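Side-chain contacts in methyl-coenzyme M reductase I beta subunit (Methanosarcina barkeri, PDB 1E6Y), which catalyses, as part of the methyl-coenzyme M reductase complex, the final step of methanogenesis, in which methyl-coenzyme M and coenzyme B yield methane and a heterodisulfide: residues 50-55 against 153-158; 238-243 against 387-392. All coordinates share one frame; numbering follows the deposited sequence.

Contact 1: 50-55 against 153-158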
loop_
_atom_site.group_PDB
_atom_site.type_symbol
_atom_site.label_atom_id
_atom_site.label_comp_id
_atom_site.label_asym_id
_atom_site.label_seq_id
_atom_site.Cartn_x
_atom_site.Cartn_y
_atom_site.Cartn_z
ATOM N N GLN E 50 26.153 8.655 16.800
ATOM C CA GLN E 50 27.419 8.179 17.348
ATOM C C GLN E 50 27.334 6.717 17.779
ATOM O O GLN E 50 28.199 5.911 17.433
ATOM C CB GLN E 50 27.843 9.046 18.536
ATOM C CG GLN E 50 29.194 8.665 19.125
ATOM C CD GLN E 50 29.722 9.702 20.094
ATOM O OE1 GLN E 50 29.428 10.890 19.976
ATOM N NE2 GLN E 50 30.521 9.256 21.055
ATOM N N GLY E 51 26.263 6.373 18.489
ATOM C CA GLY E 51 26.042 4.993 18.888
ATOM C C GLY E 51 25.842 4.063 17.705
ATOM O O GLY E 51 26.418 2.973 17.660
ATOM N N ALA E 52 25.059 4.512 16.725
ATOM C CA ALA E 52 24.804 3.736 15.514
ATOM C C ALA E 52 26.087 3.482 14.726
ATOM O O ALA E 52 26.311 2.371 14.237
ATOM C CB ALA E 52 23.787 4.458 14.639
ATOM N N LEU E 53 26.931 4.507 14.615
ATOM C CA LEU E 53 28.206 4.384 13.914
ATOM C C LEU E 53 29.100 3.342 14.569
ATOM O O LEU E 53 29.698 2.512 13.886
ATOM C CB LEU E 53 28.934 5.728 13.888
ATOM C CG LEU E 53 28.409 6.775 12.910
ATOM C CD1 LEU E 53 29.060 8.115 13.202
ATOM C CD2 LEU E 53 28.695 6.334 11.484
ATOM N N ALA E 54 29.147 3.362 15.898
ATOM C CA ALA E 54 30.036 2.485 16.652
ATOM C C ALA E 54 29.577 1.030 16.626
ATOM O O ALA E 54 30.394 0.121 16.483
ATOM C CB ALA E 54 30.151 2.971 18.091
ATOM N N SER E 55 28.268 0.817 16.733
ATOM C CA SER E 55 27.720 -0.527 16.907
ATOM C C SER E 55 27.227 -1.157 15.607
ATOM O O SER E 55 27.038 -2.371 15.535
ATOM C CB SER E 55 26.576 -0.502 17.920
ATOM O OG SER E 55 25.480 0.243 17.428
ATOM N N LYS E 153 26.150 7.254 6.081
ATOM C CA LYS E 153 24.881 7.694 5.514
ATOM C C LYS E 153 23.696 7.081 6.253
ATOM O O LYS E 153 22.778 7.795 6.653
ATOM C CB LYS E 153 24.816 7.325 4.029
ATOM C CG LYS E 153 23.725 8.044 3.258
ATOM C CD LYS E 153 22.462 7.214 3.188
ATOM C CE LYS E 153 21.389 7.919 2.388
ATOM N NZ LYS E 153 20.187 7.060 2.237
ATOM N N SER E 154 23.748 5.772 6.479
ATOM C CA SER E 154 22.645 5.066 7.121
ATOM C C SER E 154 22.569 5.273 8.628
ATOM O O SER E 154 21.514 5.062 9.227
ATOM C CB SER E 154 22.715 3.572 6.816
ATOM O OG SER E 154 22.114 3.307 5.563
ATOM N N ALA E 155 23.679 5.682 9.241
ATOM C CA ALA E 155 23.652 6.089 10.644
ATOM C C ALA E 155 22.696 7.268 10.804
ATOM O O ALA E 155 21.994 7.377 11.810
ATOM C CB ALA E 155 25.049 6.475 11.115
ATOM N N VAL E 156 22.602 8.083 9.756
ATOM C CA VAL E 156 21.735 9.256 9.748
ATOM C C VAL E 156 20.359 8.944 9.146
ATOM O O VAL E 156 19.330 9.224 9.762
ATOM C CB VAL E 156 22.387 10.422 8.955
ATOM C CG1 VAL E 156 21.515 11.667 9.027
ATOM C CG2 VAL E 156 23.778 10.719 9.502
ATOM N N TRP E 157 20.354 8.307 7.977
ATOM C CA TRP E 157 19.141 8.119 7.179
ATOM C C TRP E 157 18.410 6.802 7.449
ATOM O O TRP E 157 17.333 6.567 6.899
ATOM C CB TRP E 157 19.476 8.188 5.685
ATOM C CG TRP E 157 19.854 9.546 5.175
ATOM C CD1 TRP E 157 21.082 10.137 5.254
ATOM C CD2 TRP E 157 19.046 10.412 4.370
ATOM N NE1 TRP E 157 21.097 11.306 4.531
ATOM C CE2 TRP E 157 19.860 11.501 3.977
ATOM C CE3 TRP E 157 17.711 10.374 3.935
ATOM C CZ2 TRP E 157 19.385 12.542 3.171
ATOM C CZ3 TRP E 157 17.240 11.409 3.132
ATOM C CH2 TRP E 157 18.078 12.478 2.758
ATOM N N GLY E 158 19.049 5.896 8.185
ATOM C CA GLY E 158 18.457 4.591 8.434
ATOM C C GLY E 158 18.307 3.738 7.184
ATOM O O GLY E 158 19.247 3.602 6.399
#
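A close, purely apolar helix-to-helix contact joins A52 and L53, in the last turns of helix 46-55, to A155 near the end of helix 149-157, both in the N-terminal domain of the beta subunit. The principle it illustrates is that small side chains let backbones approach: the CA atoms of A52 and A155 stand just 5.5 Å apart. Their methyl groups point at one another, CB of A52 lying 4.3 Å from CB of A155. L53 comes in from beside this pair. Its CG lies anti to the carbonyl carbon (chi1 -76°), which swings the branch toward the partner helix, where CD2 lies 3.7 Å from A155 CB. The L53 branch carbon CG is 3.8 Å from the same methyl, so the alanine is met by the fork of the leucine and one of its two arms. I49, one turn earlier on helix 46-55, also touches A155, and L53 packs on Y72 as well. The S55 hydroxyl bonds back to G51 O within its own helix, approaching above the carbonyl plane, while K153 NZ bonds to the backbone of another protein chain. With no hydrogen bond between the segments, their fit rests on shape and on the burial of three hydrocarbon side chains.

Contact 2: 238-243 against 387-392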
loop_
_atom_site.group_PDB
_atom_site.type_symbol
_atom_site.label_atom_id
_atom_site.label_comp_id
_atom_site.label_asym_id
_atom_site.label_seq_id
_atom_site.Cartn_x
_atom_site.Cartn_y
_atom_site.Cartn_z
ATOM N N ALA E 238 -11.513 29.587 18.012
ATOM C CA ALA E 238 -11.489 30.689 18.971
ATOM C C ALA E 238 -11.897 30.237 20.371
ATOM O O ALA E 238 -11.181 30.481 21.343
ATOM C CB ALA E 238 -12.404 31.814 18.499
ATOM N N TYR E 239 -13.023 29.535 20.460
ATOM C CA TYR E 239 -13.592 29.164 21.749
ATOM C C TYR E 239 -12.927 27.944 22.390
ATOM O O TYR E 239 -12.492 28.006 23.541
ATOM C CB TYR E 239 -15.099 28.940 21.609
ATOM C CG TYR E 239 -15.888 30.226 21.576
ATOM C CD1 TYR E 239 -16.191 30.852 20.367
ATOM C CD2 TYR E 239 -16.283 30.850 22.759
ATOM C CE1 TYR E 239 -16.865 32.073 20.335
ATOM C CE2 TYR E 239 -16.956 32.070 22.741
ATOM C CZ TYR E 239 -17.242 32.677 21.526
ATOM O OH TYR E 239 -17.887 33.896 21.508
ATOM N N GLN E 240 -12.837 26.843 21.649
ATOM C CA GLN E 240 -12.197 25.644 22.180
ATOM C C GLN E 240 -10.676 25.778 22.224
ATOM O O GLN E 240 -10.047 25.433 23.227
ATOM C CB GLN E 240 -12.575 24.411 21.357
ATOM C CG GLN E 240 -12.115 23.100 21.982
ATOM C CD GLN E 240 -12.293 21.915 21.056
ATOM O OE1 GLN E 240 -11.791 21.909 19.931
ATOM N NE2 GLN E 240 -12.995 20.893 21.532
ATOM N N GLY E 241 -10.095 26.296 21.147
ATOM C CA GLY E 241 -8.649 26.323 21.035
ATOM C C GLY E 241 -7.967 27.460 21.771
ATOM O O GLY E 241 -6.909 27.268 22.374
ATOM N N LEU E 242 -8.564 28.648 21.720
ATOM C CA LEU E 242 -7.877 29.855 22.161
ATOM C C LEU E 242 -8.562 30.543 23.342
ATOM O O LEU E 242 -8.321 31.726 23.604
ATOM C CB LEU E 242 -7.735 30.826 20.984
ATOM C CG LEU E 242 -6.981 30.273 19.766
ATOM C CD1 LEU E 242 -6.935 31.319 18.657
ATOM C CD2 LEU E 242 -5.566 29.861 20.172
ATOM N N ASN E 243 -9.390 29.785 24.062
ATOM C CA ASN E 243 -9.999 30.238 25.316
ATOM C C ASN E 243 -10.721 31.581 25.148
ATOM O O ASN E 243 -10.568 32.494 25.964
ATOM C CB ASN E 243 -8.928 30.328 26.415
ATOM C CG ASN E 243 -9.510 30.599 27.795
ATOM O OD1 ASN E 243 -10.651 30.240 28.084
ATOM N ND2 ASN E 243 -8.716 31.216 28.659
ATOM N N ILE E 387 -9.047 15.951 18.879
ATOM C CA ILE E 387 -7.625 15.779 19.161
ATOM C C ILE E 387 -7.017 16.808 20.130
ATOM O O ILE E 387 -6.161 16.454 20.945
ATOM C CB ILE E 387 -6.814 15.729 17.834
ATOM C CG1 ILE E 387 -7.079 14.394 17.131
ATOM C CG2 ILE E 387 -5.314 15.895 18.096
ATOM C CD1 ILE E 387 -6.644 13.180 17.938
ATOM N N PRO E 388 -7.488 18.073 20.103
ATOM C CA PRO E 388 -7.010 19.028 21.111
ATOM C C PRO E 388 -7.261 18.583 22.554
ATOM O O PRO E 388 -6.408 18.773 23.423
ATOM C CB PRO E 388 -7.765 20.308 20.766
ATOM C CG PRO E 388 -7.950 20.214 19.295
ATOM C CD PRO E 388 -8.251 18.755 19.042
ATOM N N CYS E 389 -8.386 17.910 22.782
ATOM C CA CYS E 389 -8.695 17.340 24.091
ATOM C C CYS E 389 -7.740 16.207 24.457
ATOM O O CYS E 389 -7.333 16.076 25.613
ATOM C CB CYS E 389 -10.134 16.825 24.118
ATOM S SG CYS E 389 -11.355 18.060 23.639
ATOM N N VAL E 390 -7.371 15.404 23.464
ATOM C CA VAL E 390 -6.414 14.320 23.669
ATOM C C VAL E 390 -5.037 14.855 24.072
ATOM O O VAL E 390 -4.423 14.345 25.004
ATOM C CB VAL E 390 -6.285 13.446 22.400
ATOM C CG1 VAL E 390 -5.308 12.304 22.636
ATOM C CG2 VAL E 390 -7.647 12.897 22.012
ATOM N N CYS E 391 -4.589 15.922 23.419
ATOM C CA CYS E 391 -3.304 16.529 23.750
ATOM C C CYS E 391 -3.295 17.096 25.166
ATOM O O CYS E 391 -2.303 16.960 25.887
ATOM C CB CYS E 391 -2.962 17.629 22.745
ATOM S SG CYS E 391 -2.694 17.017 21.073
ATOM N N ALA E 392 -4.405 17.710 25.565
ATOM C CA ALA E 392 -4.565 18.216 26.930
ATOM C C ALA E 392 -4.592 17.077 27.947
ATOM O O ALA E 392 -3.963 17.161 29.001
ATOM C CB ALA E 392 -5.842 19.045 27.037
#
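Q240 lays its terminal amide against the first turn of helix 387-395, overlapping the ring of P388 and the thiol of C389. The setting is the largely helical C-terminal domain, where the last turn of helix 228-241 meets the start of a later helix. Q240 itself lies in a wider pi-type turn, 238-241, at the end of its helix. CG of Q240 is anti to the backbone N (chi1 -171°) and the next bond is extended too, so the amide is held well out from its own helix. Its two ends then find different neighbours. OE1 faces the proline ring, 4.2 Å from P388 CG, while NE2 turns to the cysteine. Both approaches are van der Waals in character, and no hydrogen bond crosses between the segments.

The general lesson is that a buried amide needs partners, and here they come from beyond the segments: NE2 donates to the backbone oxygens of A304, in helix 296-318, and F385, just before helix 387-395. These two bonds employ the amide nitrogen fully and should fix the rotation of the group, so that Q240 ties three parts of the domain together. C389 also touches T307, L308 and T311 of helix 296-318, and P388 rests on S211 and S212 of helix 204-221. A proline fits the first turn of a helix because its nitrogen has no hydrogen to offer there. One residue further on, C389 turns its thiol toward the same amide, with SG 3.9 Å from Q240 NE2.

Contacts 1 and 2 follow each other along the chain and belong to the N-terminal and C-terminal domains of the subunit respectively. Their centres are 39 Å apart and their nearest atoms about 26 Å, so neither touches the other. The centre of contact 2 is about 10 Å from the centre of the chain, that of contact 1 about 29 Å. Both are buried and lack a hydrogen bond between their segments, but only contact 2 brings in a polar side chain. Neither belongs to the coenzyme pockets. In sequence, however, 387-392 comes soon after H376, V377 and V378, which line the coenzyme B site, whereas contact 1 has another protein chain of the six-chain assembly beside it.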